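PDB 2YMZ: galectin 2 from Gallus gallus, which probably binds carbohydrates, as a prototype lectin of the galactoside-binding galectin family, and assembles from two copies of the chain. Local coordinates for residues Phe7-Lys12 against Thr125-Glu130; Thr16-Gly21 against Lys82-Phe87; Ile32-Lys37 against Ser114-Leu119; Asp40-Phe45 against His108-Ile113. All coordinates share one frame; numbering follows the deposited sequence.

Contact 1: Phe7-Lys12 against Thr125-Glu130; sequences FNLDWK and TSFKVE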
loop_
_atom_site.group_PDB
_atom_site.type_symbol
_atom_site.label_atom_id
_atom_site.label_comp_id
_atom_site.label_asym_id
_atom_site.label_seq_id
_atom_site.Cartn_x
_atom_site.Cartn_y
_atom_site.Cartn_z
ATOM N N PHE A 7 -0.722 -5.423 -5.991
ATOM C CA PHE A 7 -0.610 -6.379 -7.094
ATOM C C PHE A 7 0.415 -5.820 -8.097
ATOM O O PHE A 7 0.811 -4.640 -8.020
ATOM C CB PHE A 7 -1.957 -6.596 -7.786
ATOM C CG PHE A 7 -3.055 -7.042 -6.865
ATOM C CD1 PHE A 7 -3.848 -6.098 -6.208
ATOM C CD2 PHE A 7 -3.275 -8.391 -6.633
ATOM C CE1 PHE A 7 -4.841 -6.499 -5.321
ATOM C CE2 PHE A 7 -4.301 -8.798 -5.743
ATOM C CZ PHE A 7 -5.087 -7.860 -5.115
ATOM N N ASN A 8 0.926 -6.649 -8.990
ATOM C CA ASN A 8 1.813 -6.017 -9.995
ATOM C C ASN A 8 3.014 -5.250 -9.443
ATOM O O ASN A 8 3.527 -4.281 -10.073
ATOM C CB ASN A 8 0.966 -5.109 -10.921
ATOM C CG ASN A 8 -0.220 -5.858 -11.525
ATOM O OD1 ASN A 8 -1.414 -5.502 -11.350
ATOM N ND2 ASN A 8 0.096 -6.967 -12.147
ATOM N N LEU A 9 3.520 -5.678 -8.275
ATOM C CA LEU A 9 4.793 -5.146 -7.853
ATOM C C LEU A 9 5.647 -5.776 -8.955
ATOM O O LEU A 9 5.210 -6.613 -9.757
ATOM C CB LEU A 9 5.251 -5.712 -6.503
ATOM C CG LEU A 9 4.608 -5.369 -5.186
ATOM C CD1 LEU A 9 5.106 -6.333 -4.115
ATOM C CD2 LEU A 9 5.010 -3.953 -4.811
ATOM N N ASP A 10 6.847 -5.344 -9.043
ATOM C CA ASP A 10 7.649 -5.918 -10.057
ATOM C C ASP A 10 8.892 -5.938 -9.255
ATOM O O ASP A 10 9.876 -5.309 -9.609
ATOM C CB ASP A 10 7.696 -4.926 -11.260
ATOM C CG ASP A 10 8.744 -5.299 -12.295
ATOM O OD1 ASP A 10 9.205 -6.443 -12.305
ATOM O OD2 ASP A 10 9.123 -4.430 -13.103
ATOM N N TRP A 11 8.839 -6.636 -8.095
ATOM C CA TRP A 11 9.947 -6.565 -7.178
ATOM C C TRP A 11 10.934 -7.684 -7.467
ATOM O O TRP A 11 10.555 -8.870 -7.475
ATOM C CB TRP A 11 9.465 -6.740 -5.721
ATOM C CG TRP A 11 10.424 -6.235 -4.652
ATOM C CD1 TRP A 11 11.076 -5.051 -4.624
ATOM C CD2 TRP A 11 10.711 -6.875 -3.411
ATOM N NE1 TRP A 11 11.799 -4.928 -3.496
ATOM C CE2 TRP A 11 11.580 -6.033 -2.710
ATOM C CE3 TRP A 11 10.326 -8.106 -2.832
ATOM C CZ2 TRP A 11 12.091 -6.355 -1.459
ATOM C CZ3 TRP A 11 10.843 -8.436 -1.564
ATOM C CH2 TRP A 11 11.701 -7.556 -0.892
ATOM N N LYS A 12 12.194 -7.304 -7.680
ATOM C CA LYS A 12 13.209 -8.261 -8.134
ATOM C C LYS A 12 14.394 -8.324 -7.229
ATOM O O LYS A 12 14.650 -7.493 -6.326
ATOM C CB LYS A 12 13.707 -7.861 -9.564
ATOM C CG LYS A 12 12.720 -8.206 -10.695
ATOM C CD LYS A 12 13.400 -8.158 -12.078
ATOM C CE LYS A 12 12.718 -9.063 -13.098
ATOM N NZ LYS A 12 11.474 -8.470 -13.671
ATOM N N THR A 125 1.654 2.583 8.076
ATOM C CA THR A 125 1.753 4.036 7.952
ATOM C C THR A 125 2.743 4.538 6.901
ATOM O O THR A 125 2.578 5.641 6.415
ATOM C CB THR A 125 2.113 4.694 9.323
ATOM O OG1 THR A 125 3.308 4.164 9.743
ATOM C CG2 THR A 125 1.115 4.334 10.391
ATOM N N SER A 126 3.732 3.746 6.510
ATOM C CA SER A 126 4.654 4.166 5.421
ATOM C C SER A 126 5.045 2.877 4.679
ATOM O O SER A 126 5.206 1.818 5.313
ATOM C CB SER A 126 5.926 4.773 6.078
ATOM O OG SER A 126 6.830 5.305 5.142
ATOM N N PHE A 127 5.215 2.953 3.353
ATOM C CA PHE A 127 5.631 1.788 2.574
ATOM C C PHE A 127 6.549 2.345 1.494
ATOM O O PHE A 127 6.202 3.336 0.876
ATOM C CB PHE A 127 4.396 1.141 1.949
ATOM C CG PHE A 127 4.711 0.186 0.843
ATOM C CD1 PHE A 127 5.104 -1.131 1.137
ATOM C CD2 PHE A 127 4.602 0.609 -0.502
ATOM C CE1 PHE A 127 5.433 -2.020 0.069
ATOM C CE2 PHE A 127 4.924 -0.263 -1.521
ATOM C CZ PHE A 127 5.303 -1.575 -1.237
ATOM N N LYS A 128 7.675 1.679 1.257
ATOM C CA LYS A 128 8.507 2.145 0.149
ATOM C C LYS A 128 9.121 0.914 -0.465
ATOM O O LYS A 128 9.507 0.014 0.248
ATOM C CB LYS A 128 9.608 3.027 0.707
ATOM C CG LYS A 128 10.607 3.550 -0.369
ATOM C CD LYS A 128 11.442 4.690 0.241
ATOM C CE LYS A 128 12.690 5.035 -0.567
ATOM N NZ LYS A 128 12.382 5.986 -1.654
ATOM N N VAL A 129 9.183 0.871 -1.810
ATOM C CA VAL A 129 9.794 -0.301 -2.465
ATOM C C VAL A 129 10.725 0.241 -3.580
ATOM O O VAL A 129 10.358 1.208 -4.264
ATOM C CB VAL A 129 8.680 -1.264 -2.978
ATOM C CG1 VAL A 129 7.659 -0.617 -3.955
ATOM C CG2 VAL A 129 9.235 -2.540 -3.594
ATOM N N GLU A 130 11.868 -0.409 -3.735
ATOM C CA GLU A 130 12.794 -0.060 -4.841
ATOM C C GLU A 130 13.513 -1.297 -5.264
ATOM O O GLU A 130 13.351 -2.342 -4.625
ATOM C CB GLU A 130 13.770 1.001 -4.364
ATOM C CG GLU A 130 14.613 0.565 -3.194
ATOM C CD GLU A 130 15.453 1.678 -2.546
ATOM O OE1 GLU A 130 15.051 2.882 -2.528
ATOM O OE2 GLU A 130 16.573 1.328 -2.063
ATOM O OXT GLU A 130 14.224 -1.269 -6.272
HETATM O O HOH W 1 13.357 -4.476 -7.281
#
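Where the C-terminal strand of the galectin beta-sandwich ends beside the N-terminal arm, Leu9 and Trp11 meet Phe127, Val129 and Glu130. The indole is brought in by its five-membered ring. A chi1 of -160° puts Trp11 CG anti to the backbone N, and the ring is then turned so that Trp11 CD1 lies 3.3 Å from Val129 CG2; the same Val129 CG2 lies 3.5 Å from Trp11 NE1. It approaches obliquely, neither squarely over the ring nor in its plane. The other Val129 branch serves Leu9, its CG1 standing 4.3 Å from Leu9 CD2. Leu9 CD2 also comes to the edge of the Phe127 ring, near its plane, 4.3 Å from Phe127 CZ.

Strand 122-129 is outermost in the five-stranded sheet of its own chain, but residues Ser126 to Lys128 pair antiparallel with a strand of the second subunit, so the sheet runs on through the dimer. Val129 packs on Val124 of that subunit.

The polar part lies at the chain terminus. Trp11 NE1 gives a weak hydrogen bond to Glu130 O of the C-terminal carboxylate, 3.2 Å away and bent at 132°, although this oxygen lies in the indole plane at its edge. The same N-H bonds weakly to Thr16 O. A water accepts from Lys12 N at 3.1 Å and is linked weakly to Glu130 O.

Contact 2: Thr16-Gly21 against Lys82-Phe87; sequences TMKIKG and KIIVEF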
loop_
_atom_site.group_PDB
_atom_site.type_symbol
_atom_site.label_atom_id
_atom_site.label_comp_id
_atom_site.label_asym_id
_atom_site.label_seq_id
_atom_site.Cartn_x
_atom_site.Cartn_y
_atom_site.Cartn_z
ATOM N N THR A 16 14.484 -3.741 -2.166
ATOM C CA THR A 16 14.443 -3.454 -0.712
ATOM C C THR A 16 13.012 -2.957 -0.542
ATOM O O THR A 16 12.494 -2.248 -1.413
ATOM C CB THR A 16 15.371 -2.303 -0.324
ATOM O OG1 THR A 16 16.710 -2.711 -0.556
ATOM C CG2 THR A 16 15.319 -2.019 1.181
ATOM N N MET A 17 12.346 -3.363 0.543
ATOM C CA MET A 17 11.002 -2.867 0.851
ATOM C C MET A 17 11.012 -2.436 2.321
ATOM O O MET A 17 11.598 -3.131 3.189
ATOM C CB MET A 17 10.032 -4.019 0.668
ATOM C CG MET A 17 8.584 -3.666 0.896
ATOM S SD MET A 17 7.600 -5.194 0.554
ATOM C CE MET A 17 7.698 -5.326 -1.247
ATOM N N LYS A 18 10.463 -1.241 2.582
ATOM C CA LYS A 18 10.469 -0.646 3.928
ATOM C C LYS A 18 9.006 -0.529 4.305
ATOM O O LYS A 18 8.196 0.096 3.580
ATOM C CB LYS A 18 11.205 0.719 3.888
ATOM C CG LYS A 18 12.683 0.457 3.536
ATOM C CD LYS A 18 13.461 1.752 3.225
ATOM C CE LYS A 18 14.640 1.455 2.282
ATOM N NZ LYS A 18 15.316 2.717 1.872
ATOM N N ILE A 19 8.629 -1.195 5.416
ATOM C CA ILE A 19 7.249 -1.205 5.841
ATOM C C ILE A 19 7.247 -0.649 7.263
ATOM O O ILE A 19 7.838 -1.257 8.143
ATOM C CB ILE A 19 6.718 -2.652 5.853
ATOM C CG1 ILE A 19 6.559 -3.139 4.400
ATOM C CG2 ILE A 19 5.311 -2.720 6.513
ATOM C CD1 ILE A 19 6.392 -4.645 4.234
ATOM N N LYS A 20 6.550 0.431 7.505
ATOM C CA LYS A 20 6.420 0.933 8.874
ATOM C C LYS A 20 5.015 0.918 9.210
ATOM O O LYS A 20 4.146 1.200 8.374
ATOM C CB LYS A 20 6.823 2.410 9.054
ATOM C CG LYS A 20 8.249 2.742 8.810
ATOM C CD LYS A 20 8.401 4.257 9.135
ATOM C CE LYS A 20 8.713 4.474 10.594
ATOM N NZ LYS A 20 9.272 5.882 10.775
ATOM N N GLY A 21 4.692 0.639 10.478
ATOM C CA GLY A 21 3.296 0.679 10.809
ATOM C C GLY A 21 3.065 0.467 12.278
ATOM O O GLY A 21 4.048 0.305 13.050
ATOM N N LYS A 82 9.448 -0.267 12.232
ATOM C CA LYS A 82 9.900 -0.280 10.868
ATOM C C LYS A 82 10.504 -1.643 10.564
ATOM O O LYS A 82 11.356 -2.100 11.320
ATOM C CB LYS A 82 10.963 0.777 10.638
ATOM C CG LYS A 82 11.491 0.662 9.191
ATOM C CD LYS A 82 12.300 1.899 8.803
ATOM C CE LYS A 82 13.651 1.877 9.501
ATOM N NZ LYS A 82 14.351 3.147 9.134
ATOM N N ILE A 83 10.037 -2.305 9.509
ATOM C CA ILE A 83 10.550 -3.640 9.077
ATOM C C ILE A 83 11.175 -3.443 7.648
ATOM O O ILE A 83 10.533 -2.888 6.798
ATOM C CB ILE A 83 9.375 -4.623 9.051
ATOM C CG1 ILE A 83 8.897 -4.846 10.516
ATOM C CG2 ILE A 83 9.830 -5.972 8.539
ATOM C CD1 ILE A 83 7.514 -5.429 10.750
ATOM N N ILE A 84 12.377 -3.949 7.414
ATOM C CA ILE A 84 12.945 -3.796 6.061
ATOM C C ILE A 84 13.119 -5.208 5.491
ATOM O O ILE A 84 13.639 -6.051 6.221
ATOM C CB ILE A 84 14.311 -3.162 6.160
ATOM C CG1 ILE A 84 14.083 -1.731 6.654
ATOM C CG2 ILE A 84 14.970 -3.149 4.749
ATOM C CD1 ILE A 84 15.288 -0.916 7.052
ATOM N N VAL A 85 12.619 -5.457 4.296
ATOM C CA VAL A 85 12.765 -6.773 3.648
ATOM C C VAL A 85 13.683 -6.556 2.451
ATOM O O VAL A 85 13.494 -5.582 1.700
ATOM C CB VAL A 85 11.450 -7.282 3.107
ATOM C CG1 VAL A 85 11.648 -8.753 2.647
ATOM C CG2 VAL A 85 10.344 -7.251 4.220
ATOM N N GLU A 86 14.632 -7.482 2.254
ATOM C CA GLU A 86 15.470 -7.434 1.047
ATOM C C GLU A 86 15.402 -8.731 0.305
ATOM O O GLU A 86 15.360 -9.813 0.963
ATOM C CB GLU A 86 16.851 -7.183 1.486
ATOM C CG GLU A 86 16.969 -5.705 1.715
ATOM C CD GLU A 86 18.090 -5.374 2.606
ATOM O OE1 GLU A 86 18.741 -6.329 3.060
ATOM O OE2 GLU A 86 18.294 -4.144 2.844
ATOM N N PHE A 87 15.305 -8.610 -1.027
ATOM C CA PHE A 87 15.159 -9.742 -1.912
ATOM C C PHE A 87 16.597 -10.039 -2.372
ATOM O O PHE A 87 17.175 -9.272 -3.190
ATOM C CB PHE A 87 14.221 -9.341 -3.060
ATOM C CG PHE A 87 13.846 -10.467 -3.999
ATOM C CD1 PHE A 87 14.585 -11.658 -4.053
ATOM C CD2 PHE A 87 12.820 -10.273 -4.902
ATOM C CE1 PHE A 87 14.259 -12.667 -4.931
ATOM C CE2 PHE A 87 12.453 -11.308 -5.794
ATOM C CZ PHE A 87 13.200 -12.481 -5.815
#
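Four backbone hydrogen bonds join Met17 and Ile19 to Val85 and Ile83. In the Met17-Val85 pair, Met17 N donates to Val85 O at 2.8 Å and Val85 N returns the bond to Met17 O. The Ile19-Ile83 pair repeats this, and its bonds are straighter: Ile83 N reaches Ile19 O at 2.8 Å with an N-H...O angle of 173°.

In the non-hydrogen-bonded pairs between and beyond them, CA-H...O contacts take over, the shortest being Ile84 CA to Met17 O at 3.2 Å. The segment axes run 4.6 Å apart at 162°, close to antiparallel. These are the second and third strands from one edge of the five-stranded sheet of the galectin beta-sandwich, with 16-23 also bonded to 122-129.

Apolar packing is divided by the two faces. Met17, Ile19, Ile83 and Val85 turn into the sandwich; Met17 leads its end away from Val85 to Leu34 and Leu116, and Ile83 meets Ile32. On the other face Thr16 and Ile84, diagonal neighbours, lie side by side; each CG2 is anti to its backbone N, and Thr16 CG2 meets Ile84 CG2 at 3.8 Å.

Charged chains contribute mainly their carbons. Lys20 and Lys82 cross with Lys20 CG 3.8 Å from Lys82 CB, and both bend at chi3, yet Lys20 NZ remains 6.0 Å from Lys82 NZ. Glu86 CG passes 3.8 Å from Thr16 OG1, while its OE2 makes a long, weak ion pair with Lys95.

Contact 3: Ile32-Lys37 against Ser114-Leu119; sequences INLGCK and SYLNIL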
loop_
_atom_site.group_PDB
_atom_site.type_symbol
_atom_site.label_atom_id
_atom_site.label_comp_id
_atom_site.label_asym_id
_atom_site.label_seq_id
_atom_site.Cartn_x
_atom_site.Cartn_y
_atom_site.Cartn_z
ATOM N N ILE A 32 3.248 -10.286 7.044
ATOM C CA ILE A 32 3.626 -9.566 5.795
ATOM C C ILE A 32 3.838 -10.785 4.864
ATOM O O ILE A 32 4.696 -11.691 5.125
ATOM C CB ILE A 32 4.957 -8.844 6.006
ATOM C CG1 ILE A 32 4.749 -7.636 6.921
ATOM C CG2 ILE A 32 5.527 -8.337 4.673
ATOM C CD1 ILE A 32 6.024 -7.009 7.462
ATOM N N ASN A 33 3.062 -10.808 3.763
ATOM C CA ASN A 33 3.079 -11.940 2.802
ATOM C C ASN A 33 3.524 -11.425 1.392
ATOM O O ASN A 33 2.931 -10.523 0.892
ATOM C CB ASN A 33 1.694 -12.470 2.685
ATOM C CG ASN A 33 1.249 -13.167 4.007
ATOM O OD1 ASN A 33 2.008 -13.932 4.523
ATOM N ND2 ASN A 33 0.085 -12.905 4.484
ATOM N N LEU A 34 4.522 -12.061 0.834
ATOM C CA LEU A 34 5.140 -11.612 -0.443
ATOM C C LEU A 34 5.132 -12.832 -1.367
ATOM O O LEU A 34 5.545 -13.929 -0.987
ATOM C CB LEU A 34 6.534 -11.147 -0.210
ATOM C CG LEU A 34 6.509 -9.745 0.450
ATOM C CD1 LEU A 34 7.821 -9.540 1.205
ATOM C CD2 LEU A 34 6.265 -8.641 -0.630
ATOM N N GLY A 35 4.573 -12.656 -2.573
ATOM C CA GLY A 35 4.661 -13.805 -3.490
ATOM C C GLY A 35 4.131 -13.440 -4.841
ATOM O O GLY A 35 4.322 -12.352 -5.309
ATOM N N CYS A 36 3.433 -14.384 -5.448
ATOM C CA CYS A 36 2.876 -14.021 -6.727
ATOM C C CYS A 36 1.374 -13.878 -6.750
ATOM O O CYS A 36 0.863 -13.280 -7.719
ATOM C CB CYS A 36 3.465 -14.888 -7.828
ATOM S SG CYS A 36 2.661 -16.459 -7.884
ATOM N N LYS A 37 0.671 -14.336 -5.688
ATOM C CA LYS A 37 -0.738 -14.097 -5.485
ATOM C C LYS A 37 -1.099 -14.600 -4.084
ATOM O O LYS A 37 -0.222 -15.070 -3.370
ATOM C CB LYS A 37 -1.554 -14.854 -6.571
ATOM C CG LYS A 37 -1.321 -16.358 -6.527
ATOM C CD LYS A 37 -2.203 -17.044 -7.598
ATOM C CE LYS A 37 -1.653 -16.861 -8.993
ATOM N NZ LYS A 37 -1.999 -18.030 -9.860
ATOM N N SER A 114 5.374 -10.273 -7.275
ATOM C CA SER A 114 4.395 -9.333 -7.773
ATOM C C SER A 114 3.282 -8.991 -6.800
ATOM O O SER A 114 2.508 -8.061 -7.036
ATOM C CB SER A 114 3.827 -9.827 -9.104
ATOM O OG SER A 114 3.083 -10.983 -8.867
ATOM N N TYR A 115 3.176 -9.735 -5.691
ATOM C CA TYR A 115 2.050 -9.538 -4.871
ATOM C C TYR A 115 2.510 -9.371 -3.379
ATOM O O TYR A 115 3.417 -10.077 -2.930
ATOM C CB TYR A 115 1.221 -10.827 -4.943
ATOM C CG TYR A 115 0.080 -10.887 -3.988
ATOM C CD1 TYR A 115 -1.112 -10.245 -4.257
ATOM C CD2 TYR A 115 0.210 -11.629 -2.798
ATOM C CE1 TYR A 115 -2.135 -10.261 -3.353
ATOM C CE2 TYR A 115 -0.823 -11.668 -1.862
ATOM C CZ TYR A 115 -1.979 -11.007 -2.144
ATOM O OH TYR A 115 -3.056 -11.126 -1.271
ATOM N N LEU A 116 1.834 -8.439 -2.668
ATOM C CA LEU A 116 2.078 -8.254 -1.222
ATOM C C LEU A 116 0.719 -8.154 -0.500
ATOM O O LEU A 116 -0.188 -7.476 -0.955
ATOM C CB LEU A 116 2.793 -6.893 -1.047
ATOM C CG LEU A 116 2.914 -6.206 0.344
ATOM C CD1 LEU A 116 3.676 -7.044 1.371
ATOM C CD2 LEU A 116 3.591 -4.825 0.164
ATOM N N ASN A 117 0.600 -8.740 0.703
ATOM C CA ASN A 117 -0.521 -8.346 1.514
ATOM C C ASN A 117 0.003 -8.283 2.974
ATOM O O ASN A 117 1.101 -8.805 3.286
ATOM C CB ASN A 117 -1.755 -9.242 1.316
ATOM C CG ASN A 117 -1.660 -10.591 1.978
ATOM O OD1 ASN A 117 -1.172 -10.721 3.097
ATOM N ND2 ASN A 117 -2.235 -11.615 1.321
ATOM N N ILE A 118 -0.686 -7.463 3.759
ATOM C CA ILE A 118 -0.310 -7.372 5.169
ATOM C C ILE A 118 -1.615 -7.663 5.889
ATOM O O ILE A 118 -2.634 -7.083 5.529
ATOM C CB ILE A 118 0.282 -5.981 5.472
ATOM C CG1 ILE A 118 1.672 -5.944 4.861
ATOM C CG2 ILE A 118 0.572 -5.971 7.010
ATOM C CD1 ILE A 118 2.380 -4.620 4.764
ATOM N N LEU A 119 -1.600 -8.564 6.888
ATOM C CA LEU A 119 -2.846 -9.012 7.545
ATOM C C LEU A 119 -2.628 -8.918 9.068
ATOM O O LEU A 119 -1.451 -8.953 9.537
ATOM C CB LEU A 119 -3.100 -10.502 7.263
ATOM C CG LEU A 119 -3.172 -11.010 5.793
ATOM C CD1 LEU A 119 -3.633 -12.462 5.678
ATOM C CD2 LEU A 119 -4.126 -10.117 5.046
#
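Leu116 pushes its CD1 methyl into the groove between Ile32 and Leu34, touching Leu34 CD2 at 3.6 Å and Ile32 CG2 at 4.0 Å. All three side chains point the same way, into the interior of the beta-sandwich, where Met17 and Ile19 of the opposing sheet meet them. Ile118 continues the row beside Ile32.

On the other face, the corner at Gly35 and Cys36 brings the backbone of Lys37 over one face of the Tyr115 ring, its C atom 3.5 Å above the plane and offset toward the rim. Ser114 and Tyr115 form a classic beta bulge opposite Gly35, whose O accepts from Tyr115 N and, weakly, from Ser114 N.

Asn33 and Asn117 cross with amide planes 89° apart. Asn33 ND2 donates to Asn117 OD1 at 2.9 Å, the acceptor lying in the Asn33 amide plane. Asn117 ND2 in turn reaches Tyr115 OH at 2.8 Å, nearly straight at 171°. Since Asn33 OD1 binds His44 ND1 and Tyr115 OH binds Glu5, the polar chain spans four strands, 2-6, 112-120, 30-34 and 40-48, fixing both amide rotations; His44 lies on the strand that in galectins carries the sugar-binding signature, so the Asn33 bond is consistent with second-shell positioning.

Contact 4: Asp40-Phe45 against His108-Ile113; sequences DLALHF and HGYDKI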
loop_
_atom_site.group_PDB
_atom_site.type_symbol
_atom_site.label_atom_id
_atom_site.label_comp_id
_atom_site.label_asym_id
_atom_site.label_seq_id
_atom_site.Cartn_x
_atom_site.Cartn_y
_atom_site.Cartn_z
ATOM N N ASP A 40 0.118 -18.265 -3.349
ATOM C CA ASP A 40 1.472 -18.625 -3.671
ATOM C C ASP A 40 2.423 -17.567 -3.080
ATOM O O ASP A 40 2.575 -16.474 -3.626
ATOM C CB ASP A 40 1.673 -18.724 -5.188
ATOM C CG ASP A 40 1.067 -19.995 -5.747
ATOM O OD1 ASP A 40 1.661 -21.060 -5.489
ATOM O OD2 ASP A 40 -0.048 -19.930 -6.308
ATOM N N LEU A 41 3.059 -17.873 -1.952
ATOM C CA LEU A 41 3.903 -16.905 -1.241
ATOM C C LEU A 41 5.326 -17.378 -1.073
ATOM O O LEU A 41 5.566 -18.526 -0.663
ATOM C CB LEU A 41 3.326 -16.682 0.206
ATOM C CG LEU A 41 1.862 -16.160 0.246
ATOM C CD1 LEU A 41 1.352 -16.065 1.704
ATOM C CD2 LEU A 41 1.787 -14.757 -0.412
ATOM N N ALA A 42 6.278 -16.533 -1.467
ATOM C CA ALA A 42 7.680 -16.748 -1.183
ATOM C C ALA A 42 8.013 -16.553 0.289
ATOM O O ALA A 42 8.857 -17.260 0.824
ATOM C CB ALA A 42 8.536 -15.854 -2.066
ATOM N N LEU A 43 7.320 -15.601 0.938
ATOM C CA LEU A 43 7.705 -15.237 2.311
ATOM C C LEU A 43 6.401 -14.902 3.037
ATOM O O LEU A 43 5.675 -13.948 2.659
ATOM C CB LEU A 43 8.702 -14.075 2.355
ATOM C CG LEU A 43 9.068 -13.536 3.792
ATOM C CD1 LEU A 43 9.557 -14.653 4.716
ATOM C CD2 LEU A 43 10.051 -12.361 3.777
ATOM N N HIS A 44 6.104 -15.649 4.101
ATOM C CA HIS A 44 5.067 -15.230 5.027
ATOM C C HIS A 44 5.820 -14.982 6.328
ATOM O O HIS A 44 6.427 -15.919 6.874
ATOM C CB HIS A 44 4.052 -16.408 5.133
ATOM C CG HIS A 44 3.151 -16.447 6.367
ATOM N ND1 HIS A 44 1.988 -15.719 6.470
ATOM C CD2 HIS A 44 3.214 -17.224 7.495
ATOM C CE1 HIS A 44 1.379 -16.019 7.621
ATOM N NE2 HIS A 44 2.082 -16.973 8.224
ATOM N N PHE A 45 5.912 -13.729 6.743
ATOM C CA PHE A 45 6.708 -13.300 7.901
ATOM C C PHE A 45 5.657 -12.969 8.933
ATOM O O PHE A 45 4.862 -12.014 8.778
ATOM C CB PHE A 45 7.434 -11.999 7.487
ATOM C CG PHE A 45 8.159 -11.321 8.612
ATOM C CD1 PHE A 45 9.410 -11.768 8.985
ATOM C CD2 PHE A 45 7.563 -10.212 9.254
ATOM C CE1 PHE A 45 10.087 -11.144 10.046
ATOM C CE2 PHE A 45 8.248 -9.563 10.295
ATOM C CZ PHE A 45 9.469 -10.072 10.692
ATOM N N HIS A 108 11.458 -21.554 -3.614
ATOM C CA HIS A 108 10.850 -21.937 -4.859
ATOM C C HIS A 108 11.446 -21.158 -6.023
ATOM O O HIS A 108 10.971 -21.245 -7.143
ATOM C CB HIS A 108 9.343 -21.800 -4.756
ATOM C CG HIS A 108 8.793 -22.416 -3.500
ATOM N ND1 HIS A 108 8.732 -23.784 -3.298
ATOM C CD2 HIS A 108 8.280 -21.848 -2.375
ATOM C CE1 HIS A 108 8.220 -24.029 -2.105
ATOM N NE2 HIS A 108 7.946 -22.872 -1.518
ATOM N N GLY A 109 12.505 -20.416 -5.740
ATOM C CA GLY A 109 13.256 -19.772 -6.816
ATOM C C GLY A 109 12.553 -18.646 -7.539
ATOM O O GLY A 109 12.869 -18.358 -8.688
ATOM N N TYR A 110 11.636 -17.945 -6.859
ATOM C CA TYR A 110 11.037 -16.733 -7.451
ATOM C C TYR A 110 12.101 -15.811 -8.013
ATOM O O TYR A 110 13.107 -15.512 -7.342
ATOM C CB TYR A 110 10.330 -15.888 -6.360
ATOM C CG TYR A 110 8.982 -16.412 -5.940
ATOM C CD1 TYR A 110 8.863 -17.589 -5.223
ATOM C CD2 TYR A 110 7.827 -15.717 -6.295
ATOM C CE1 TYR A 110 7.622 -18.096 -4.856
ATOM C CE2 TYR A 110 6.569 -16.195 -5.934
ATOM C CZ TYR A 110 6.489 -17.391 -5.194
ATOM O OH TYR A 110 5.247 -17.860 -4.810
ATOM N N ASP A 111 11.853 -15.249 -9.194
ATOM C CA ASP A 111 12.767 -14.200 -9.607
ATOM C C ASP A 111 12.127 -12.826 -9.514
ATOM O O ASP A 111 12.815 -11.802 -9.567
ATOM C CB ASP A 111 13.347 -14.477 -11.029
ATOM C CG ASP A 111 12.281 -14.487 -12.146
ATOM O OD1 ASP A 111 11.053 -14.610 -11.901
ATOM O OD2 ASP A 111 12.703 -14.404 -13.322
ATOM N N LYS A 112 10.801 -12.814 -9.354
ATOM C CA LYS A 112 10.070 -11.574 -9.271
ATOM C C LYS A 112 8.937 -11.812 -8.263
ATOM O O LYS A 112 8.261 -12.829 -8.318
ATOM C CB LYS A 112 9.506 -11.240 -10.667
ATOM C CG LYS A 112 8.549 -10.066 -10.749
ATOM C CD LYS A 112 7.798 -10.193 -12.084
ATOM C CE LYS A 112 6.604 -9.263 -12.113
ATOM N NZ LYS A 112 6.179 -8.890 -13.497
ATOM N N ILE A 113 8.706 -10.833 -7.414
ATOM C CA ILE A 113 7.587 -10.865 -6.483
ATOM C C ILE A 113 6.582 -9.838 -7.026
ATOM O O ILE A 113 6.919 -8.669 -7.246
ATOM C CB ILE A 113 8.051 -10.480 -5.042
ATOM C CG1 ILE A 113 9.077 -11.515 -4.474
ATOM C CG2 ILE A 113 6.854 -10.174 -4.118
ATOM C CD1 ILE A 113 8.489 -12.873 -4.279
#
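Ala42 packs its methyl against one face of the Tyr110 ring, where the loop leading into strand 112-120 folds over a classic beta bulge in strand 40-48 of the galectin sandwich. Ala42 and Leu43 both face Leu34 at this bulge, and the chain turns a corner at Ala42 that directs its CB toward the loop.

From Tyr110 CB, which makes no close contact across the segments, the side chain leaves with CG anti to its carbonyl carbon (chi1 -78°). Tyr110 CG is 3.9 Å from Ala42 CB. The next atoms along one side come closer: Tyr110 CD1 to Ala42 CB is 3.6 Å, and Tyr110 CE1 to Ala42 CB is 3.7 Å. The methyl therefore sits over the face, 3.8 Å from the ring centroid and 17° off the ring normal, a CH-pi contact displaced toward the rim. At the CD2 edge, in the ring plane, lies Lys112 O of the same segment. Tyr110 CZ is nearest the backbone, 3.8 Å from Ala42 N. At the tip, Tyr110 OH stands 3.2 Å from Asp40 O and 3.7 Å from Asp40 CB.

The Asp40 carboxylate is engaged elsewhere, its OD1 accepting from Ser61 N. At the start of the loop, His108 NE2 is hydrogen-bonded to Ser58 OG, and Cys36 packs on Tyr110. The methyl of Ala42 also has a second neighbour from the 108-113 segment: Ile113 CD1, 3.7 Å from Ala42 CB.

Contacts 2 and 3 are strand pairings, one in each sheet of the sandwich, and their inward faces pack together: Met17 and Ile19 on Leu34, Ile32 and Ile118. Contacts 1 and 4 join arm or loop to strand mainly by apolar and ring packing, contact 1 adding one weak hydrogen bond. Contacts 1, 3 and 4 are largely buried; contact 2 is buried on its inner face and partly exposed on its outer, charged one. Contacts 3 and 4 share strand 112-120 and are joined by the backbone bond from Leu34 N to Leu43 O; contact 1 reaches that strand through Leu9 and Trp11. Contact 3 buries an amide network, and contact 1 alone has the second subunit against its segments.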